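Long-range contacts in zonadhesin (Komagataella phaffii, PDB 5FX8), which is a putative cell-wall adhesion protein that may mediate cell-cell interaction by binding other proteins through polar contacts, present here as its N-terminal part: residues D43-V48 / V89-F94; P65-F70 / S80-Y85. All blocks are in the same frame, centred on the assembly; numbering follows the deposited sequence.

Contact 1: D43-V48 / V89-F94; sequences DATIEV and VLTFTF
I46 and V48 are each joined to their partners F92 and L90 by a reciprocal pair of backbone hydrogen bonds. I46 N gives to F92 O at 2.9 Å and F92 N returns to I46 O at 2.8 Å; V48 N to L90 O and L90 N to V48 O repeat the pattern, and F94 N reaches A44 O beyond the strand start. Short axes inclined at 161° confirm an antiparallel pair.

Apolar contacts gather on the face of I46, V48, L90 and F92, and the F94 ring joins them from the strand end. I46 CG1 stands beside its own backbone N (chi1 -51°), and CD1 beyond it meets the F94 ring in plane at its edge, 3.7 Å from CE1. V48 CG2 comes to 4.1 Å from F92 CE1. F29 and F31 meet the F92 ring edge-to-face, continuing this side into the core.

On the other face, T45 and T93 lie side by side, T45 CG2 at 3.6 Å from T93 OG1. E47 OE2 stays 3.8 Å from T91 OG1, a contact without a hydrogen bond. E47 CB also rests 3.7 Å from V89 CG1 at the start of strand 89-94.

One apolar face and one threonine- and glutamate-bearing face mark an amphipathic antiparallel strand pair of the first cohesin-like domain.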
loop_
_atom_site.group_PDB
_atom_site.type_symbol
_atom_site.label_atom_id
_atom_site.label_comp_id
_atom_site.label_asym_id
_atom_site.label_seq_id
_atom_site.Cartn_x
_atom_site.Cartn_y
_atom_site.Cartn_z
ATOM N N ASP C 43 -68.647 11.862 60.397
ATOM C CA ASP C 43 -68.283 13.100 61.095
ATOM C C ASP C 43 -66.795 13.305 61.467
ATOM O O ASP C 43 -66.357 14.436 61.711
ATOM C CB ASP C 43 -69.213 13.236 62.347
ATOM C CG ASP C 43 -68.992 12.176 63.406
ATOM O OD1 ASP C 43 -67.847 11.644 63.468
ATOM O OD2 ASP C 43 -69.961 11.969 64.204
ATOM N N ALA C 44 -66.026 12.217 61.528
ATOM C CA ALA C 44 -64.674 12.171 62.067
ATOM C C ALA C 44 -63.636 12.480 61.005
ATOM O O ALA C 44 -63.770 12.096 59.844
ATOM C CB ALA C 44 -64.380 10.791 62.662
ATOM N N THR C 45 -62.590 13.166 61.420
ATOM C CA THR C 45 -61.556 13.614 60.513
ATOM C C THR C 45 -60.221 13.080 60.995
ATOM O O THR C 45 -59.999 12.926 62.199
ATOM C CB THR C 45 -61.530 15.122 60.436
ATOM O OG1 THR C 45 -61.401 15.638 61.764
ATOM C CG2 THR C 45 -62.826 15.645 59.808
ATOM N N ILE C 46 -59.356 12.762 60.046
ATOM C CA ILE C 46 -58.010 12.305 60.324
ATOM C C ILE C 46 -57.074 13.191 59.531
ATOM O O ILE C 46 -57.115 13.190 58.296
ATOM C CB ILE C 46 -57.808 10.834 59.948
ATOM C CG1 ILE C 46 -58.912 9.985 60.558
ATOM C CG2 ILE C 46 -56.463 10.367 60.421
ATOM C CD1 ILE C 46 -58.759 8.527 60.327
ATOM N N GLU C 47 -56.250 13.955 60.228
ATOM C CA GLU C 47 -55.328 14.880 59.597
ATOM C C GLU C 47 -53.934 14.269 59.538
ATOM O O GLU C 47 -53.408 13.825 60.562
ATOM C CB GLU C 47 -55.321 16.197 60.354
ATOM C CG GLU C 47 -56.617 16.910 60.228
ATOM C CD GLU C 47 -56.501 18.336 60.654
ATOM O OE1 GLU C 47 -55.671 18.605 61.544
ATOM O OE2 GLU C 47 -57.214 19.190 60.085
ATOM N N VAL C 48 -53.346 14.242 58.340
ATOM C CA VAL C 48 -52.000 13.719 58.112
ATOM C C VAL C 48 -51.211 14.757 57.338
ATOM O O VAL C 48 -51.633 15.190 56.262
ATOM C CB VAL C 48 -51.972 12.390 57.333
ATOM C CG1 VAL C 48 -50.574 11.844 57.350
ATOM C CG2 VAL C 48 -52.889 11.377 57.916
ATOM N N VAL C 89 -51.495 19.622 54.983
ATOM C CA VAL C 89 -52.204 18.650 55.797
ATOM C C VAL C 89 -53.282 17.999 54.954
ATOM O O VAL C 89 -54.105 18.690 54.347
ATOM C CB VAL C 89 -52.820 19.304 57.042
ATOM C CG1 VAL C 89 -53.761 18.322 57.726
ATOM C CG2 VAL C 89 -51.717 19.788 57.970
ATOM N N LEU C 90 -53.291 16.680 54.930
ATOM C CA LEU C 90 -54.322 15.943 54.225
ATOM C C LEU C 90 -55.391 15.532 55.227
ATOM O O LEU C 90 -55.071 14.942 56.259
ATOM C CB LEU C 90 -53.719 14.723 53.529
ATOM C CG LEU C 90 -54.626 13.914 52.609
ATOM C CD1 LEU C 90 -55.087 14.769 51.456
ATOM C CD2 LEU C 90 -53.952 12.668 52.100
ATOM N N THR C 91 -56.650 15.853 54.943
ATOM C CA THR C 91 -57.739 15.537 55.857
ATOM C C THR C 91 -58.614 14.443 55.271
ATOM O O THR C 91 -59.146 14.592 54.176
ATOM C CB THR C 91 -58.593 16.765 56.154
ATOM O OG1 THR C 91 -57.762 17.845 56.583
ATOM C CG2 THR C 91 -59.585 16.438 57.236
ATOM N N PHE C 92 -58.789 13.361 56.002
ATOM C CA PHE C 92 -59.758 12.353 55.612
ATOM C C PHE C 92 -61.028 12.610 56.407
ATOM O O PHE C 92 -60.972 12.807 57.621
ATOM C CB PHE C 92 -59.233 10.947 55.881
ATOM C CG PHE C 92 -57.969 10.607 55.142
ATOM C CD1 PHE C 92 -56.745 11.089 55.555
ATOM C CD2 PHE C 92 -57.998 9.764 54.068
ATOM C CE1 PHE C 92 -55.594 10.762 54.883
ATOM C CE2 PHE C 92 -56.860 9.440 53.412
ATOM C CZ PHE C 92 -55.655 9.940 53.814
ATOM N N THR C 93 -62.162 12.641 55.726
ATOM C CA THR C 93 -63.440 12.939 56.355
ATOM C C THR C 93 -64.443 11.850 56.012
ATOM O O THR C 93 -64.884 11.752 54.869
ATOM C CB THR C 93 -63.947 14.293 55.906
ATOM O OG1 THR C 93 -62.987 15.284 56.269
ATOM C CG2 THR C 93 -65.256 14.590 56.556
ATOM N N PHE C 94 -64.823 11.056 56.999
ATOM C CA PHE C 94 -65.773 9.984 56.765
ATOM C C PHE C 94 -67.184 10.527 56.547
ATOM O O PHE C 94 -67.534 11.613 57.013
ATOM C CB PHE C 94 -65.748 9.021 57.935
ATOM C CG PHE C 94 -64.449 8.308 58.104
ATOM C CD1 PHE C 94 -63.400 8.894 58.770
ATOM C CD2 PHE C 94 -64.286 7.031 57.621
ATOM C CE1 PHE C 94 -62.209 8.213 58.931
ATOM C CE2 PHE C 94 -63.106 6.361 57.786
ATOM C CZ PHE C 94 -62.074 6.945 58.433
#

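Contact 2: P65-F70 / S80-Y85; sequences PSVSEF and STAFDY
S66, S68 and E69 meet T81 and S80 along two antiparallel segments that are only partly in sheet register. The short axes of 68-70 and 80-84 are 4.7 Å apart at closest approach and inclined at 146°. E69 and S80 form a non-hydrogen-bonded pair with their CA atoms 4.0 Å apart. Next to it, T81 N gives a hydrogen bond of 2.8 Å to S68 O, whereas the return bond from S68 N to T81 O is weak. Farther back, P65 and S66 have backbone psi near -7° and are not extended, and there side chains add to the backbone pairing.

T81 is central to this change. Its OG1 lies between its own backbone N and carbonyl carbon (chi1 52°) and donates to S66 O at 2.9 Å. The donor is tilted 29° from the carbonyl plane. T81 OG1 also sits in the plane of the F70 ring at its edge, 3.2 Å from F70 CE1. The methyl CG2 touches that ring carbon too, and the two side chains cross at about a right angle.

Across the contact, S66 OG accepts a weak hydrogen bond from F83 N and lies 3.2 Å from F83 CB. Its stronger polar partner is D64 OD1, which also binds Y85 OH, while P65 CD rests 3.9 Å from that hydroxyl. At the far end E69 OE1 comes 3.7 Å from S80 CB.

Chemically, a threonine hydroxyl supplies a donor to the S66 carbonyl, beside the weak S68 N to T81 O bond, and D64 links the serine and tyrosine hydroxyls. At the open end of this beta hairpin, side-chain hydroxyls supplement the few backbone bonds, while the edge of the F70 ring packs against both the hydroxyl and the methyl of T81.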
loop_
_atom_site.group_PDB
_atom_site.type_symbol
_atom_site.label_atom_id
_atom_site.label_comp_id
_atom_site.label_asym_id
_atom_site.label_seq_id
_atom_site.Cartn_x
_atom_site.Cartn_y
_atom_site.Cartn_z
ATOM N N PRO C 65 -56.116 17.348 42.430
ATOM C CA PRO C 65 -56.164 15.885 42.435
ATOM C C PRO C 65 -56.318 15.303 43.814
ATOM O O PRO C 65 -56.515 14.089 43.948
ATOM C CB PRO C 65 -54.820 15.496 41.818
ATOM C CG PRO C 65 -53.921 16.636 42.123
ATOM C CD PRO C 65 -54.768 17.863 42.155
ATOM N N SER C 66 -56.253 16.119 44.841
ATOM C CA SER C 66 -56.377 15.560 46.171
ATOM C C SER C 66 -57.812 15.467 46.647
ATOM O O SER C 66 -58.048 14.905 47.716
ATOM C CB SER C 66 -55.575 16.383 47.159
ATOM O OG SER C 66 -56.231 17.603 47.359
ATOM N N VAL C 67 -58.769 15.988 45.894
ATOM C CA VAL C 67 -60.148 16.086 46.349
ATOM C C VAL C 67 -60.941 14.949 45.728
ATOM O O VAL C 67 -61.245 14.956 44.536
ATOM C CB VAL C 67 -60.758 17.445 46.005
ATOM C CG1 VAL C 67 -62.126 17.538 46.592
ATOM C CG2 VAL C 67 -59.882 18.560 46.534
ATOM N N SER C 68 -61.291 13.965 46.533
ATOM C CA SER C 68 -61.985 12.825 45.986
ATOM C C SER C 68 -62.775 12.160 47.094
ATOM O O SER C 68 -62.521 12.372 48.275
ATOM C CB SER C 68 -61.014 11.836 45.354
ATOM O OG SER C 68 -61.708 10.782 44.720
ATOM N N GLU C 69 -63.745 11.367 46.685
ATOM C CA GLU C 69 -64.493 10.445 47.520
ATOM C C GLU C 69 -63.920 9.043 47.352
ATOM O O GLU C 69 -63.477 8.681 46.265
ATOM C CB GLU C 69 -65.960 10.470 47.099
ATOM C CG GLU C 69 -66.873 9.566 47.883
ATOM C CD GLU C 69 -67.403 10.253 49.066
ATOM O OE1 GLU C 69 -67.498 11.477 48.996
ATOM O OE2 GLU C 69 -67.726 9.584 50.046
ATOM N N PHE C 70 -63.951 8.238 48.416
ATOM C CA PHE C 70 -63.457 6.866 48.334
ATOM C C PHE C 70 -64.531 5.865 48.755
ATOM O O PHE C 70 -65.305 6.119 49.677
ATOM C CB PHE C 70 -62.185 6.716 49.159
ATOM C CG PHE C 70 -61.038 7.496 48.604
ATOM C CD1 PHE C 70 -60.896 8.842 48.882
ATOM C CD2 PHE C 70 -60.135 6.900 47.757
ATOM C CE1 PHE C 70 -59.867 9.568 48.337
ATOM C CE2 PHE C 70 -59.100 7.618 47.209
ATOM C CZ PHE C 70 -58.958 8.951 47.499
ATOM N N SER C 80 -64.053 11.070 52.173
ATOM C CA SER C 80 -63.571 11.963 51.146
ATOM C C SER C 80 -62.324 12.657 51.680
ATOM O O SER C 80 -62.120 12.731 52.890
ATOM C CB SER C 80 -64.634 12.965 50.761
ATOM O OG SER C 80 -64.890 13.797 51.850
ATOM N N THR C 81 -61.482 13.152 50.775
ATOM C CA THR C 81 -60.180 13.697 51.125
ATOM C C THR C 81 -60.052 15.110 50.584
ATOM O O THR C 81 -60.645 15.458 49.569
ATOM C CB THR C 81 -59.009 12.846 50.550
ATOM O OG1 THR C 81 -59.203 12.638 49.144
ATOM C CG2 THR C 81 -58.873 11.504 51.229
ATOM N N ALA C 82 -59.254 15.920 51.249
ATOM C CA ALA C 82 -58.896 17.211 50.695
ATOM C C ALA C 82 -57.546 17.576 51.292
ATOM O O ALA C 82 -57.252 17.179 52.414
ATOM C CB ALA C 82 -59.960 18.260 51.003
ATOM N N PHE C 83 -56.716 18.280 50.527
ATOM C CA PHE C 83 -55.373 18.668 50.947
ATOM C C PHE C 83 -55.336 20.170 51.133
ATOM O O PHE C 83 -55.839 20.918 50.295
ATOM C CB PHE C 83 -54.330 18.249 49.911
ATOM C CG PHE C 83 -52.900 18.483 50.320
ATOM C CD1 PHE C 83 -52.335 17.781 51.357
ATOM C CD2 PHE C 83 -52.103 19.365 49.614
ATOM C CE1 PHE C 83 -51.029 17.990 51.701
ATOM C CE2 PHE C 83 -50.806 19.566 49.961
ATOM C CZ PHE C 83 -50.271 18.883 51.001
ATOM N N ASP C 84 -54.764 20.605 52.236
ATOM C CA ASP C 84 -54.518 22.016 52.471
ATOM C C ASP C 84 -53.136 22.342 51.919
ATOM O O ASP C 84 -52.129 21.858 52.432
ATOM C CB ASP C 84 -54.629 22.325 53.959
ATOM C CG ASP C 84 -54.546 23.787 54.247
ATOM O OD1 ASP C 84 -54.154 24.538 53.346
ATOM O OD2 ASP C 84 -54.858 24.194 55.379
ATOM N N TYR C 85 -53.089 23.170 50.884
ATOM C CA TYR C 85 -51.838 23.512 50.231
ATOM C C TYR C 85 -51.027 24.547 50.996
ATOM O O TYR C 85 -49.847 24.717 50.696
ATOM C CB TYR C 85 -52.118 24.001 48.811
ATOM C CG TYR C 85 -52.522 22.888 47.865
ATOM C CD1 TYR C 85 -53.834 22.432 47.814
ATOM C CD2 TYR C 85 -51.583 22.280 47.037
ATOM C CE1 TYR C 85 -54.192 21.422 46.978
ATOM C CE2 TYR C 85 -51.931 21.281 46.195
ATOM C CZ TYR C 85 -53.236 20.858 46.162
ATOM O OH TYR C 85 -53.589 19.853 45.314
#

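How the contacts relate
From the N terminus, the chain passes through 43-48, then 65-70, and turns back through 80-85 before reaching 89-94. Contact 2 closes the short hairpin loop, with nine residues between its segments; contact 1 closes a loop of forty residues around it. The two are therefore nested, not crossed, and their centres lie about 10 Å apart. Strands 77-84 and 89-94 are neighbours in one sheet: T93 N lies 2.8 Å from S80 O, and T91 N lies 2.9 Å from A82 O, both probable hydrogen bonds. The resulting strand order is 45-49, 89-94, 77-84, 68-72, after which 68-72 pairs in parallel with 312-319 near the C terminus.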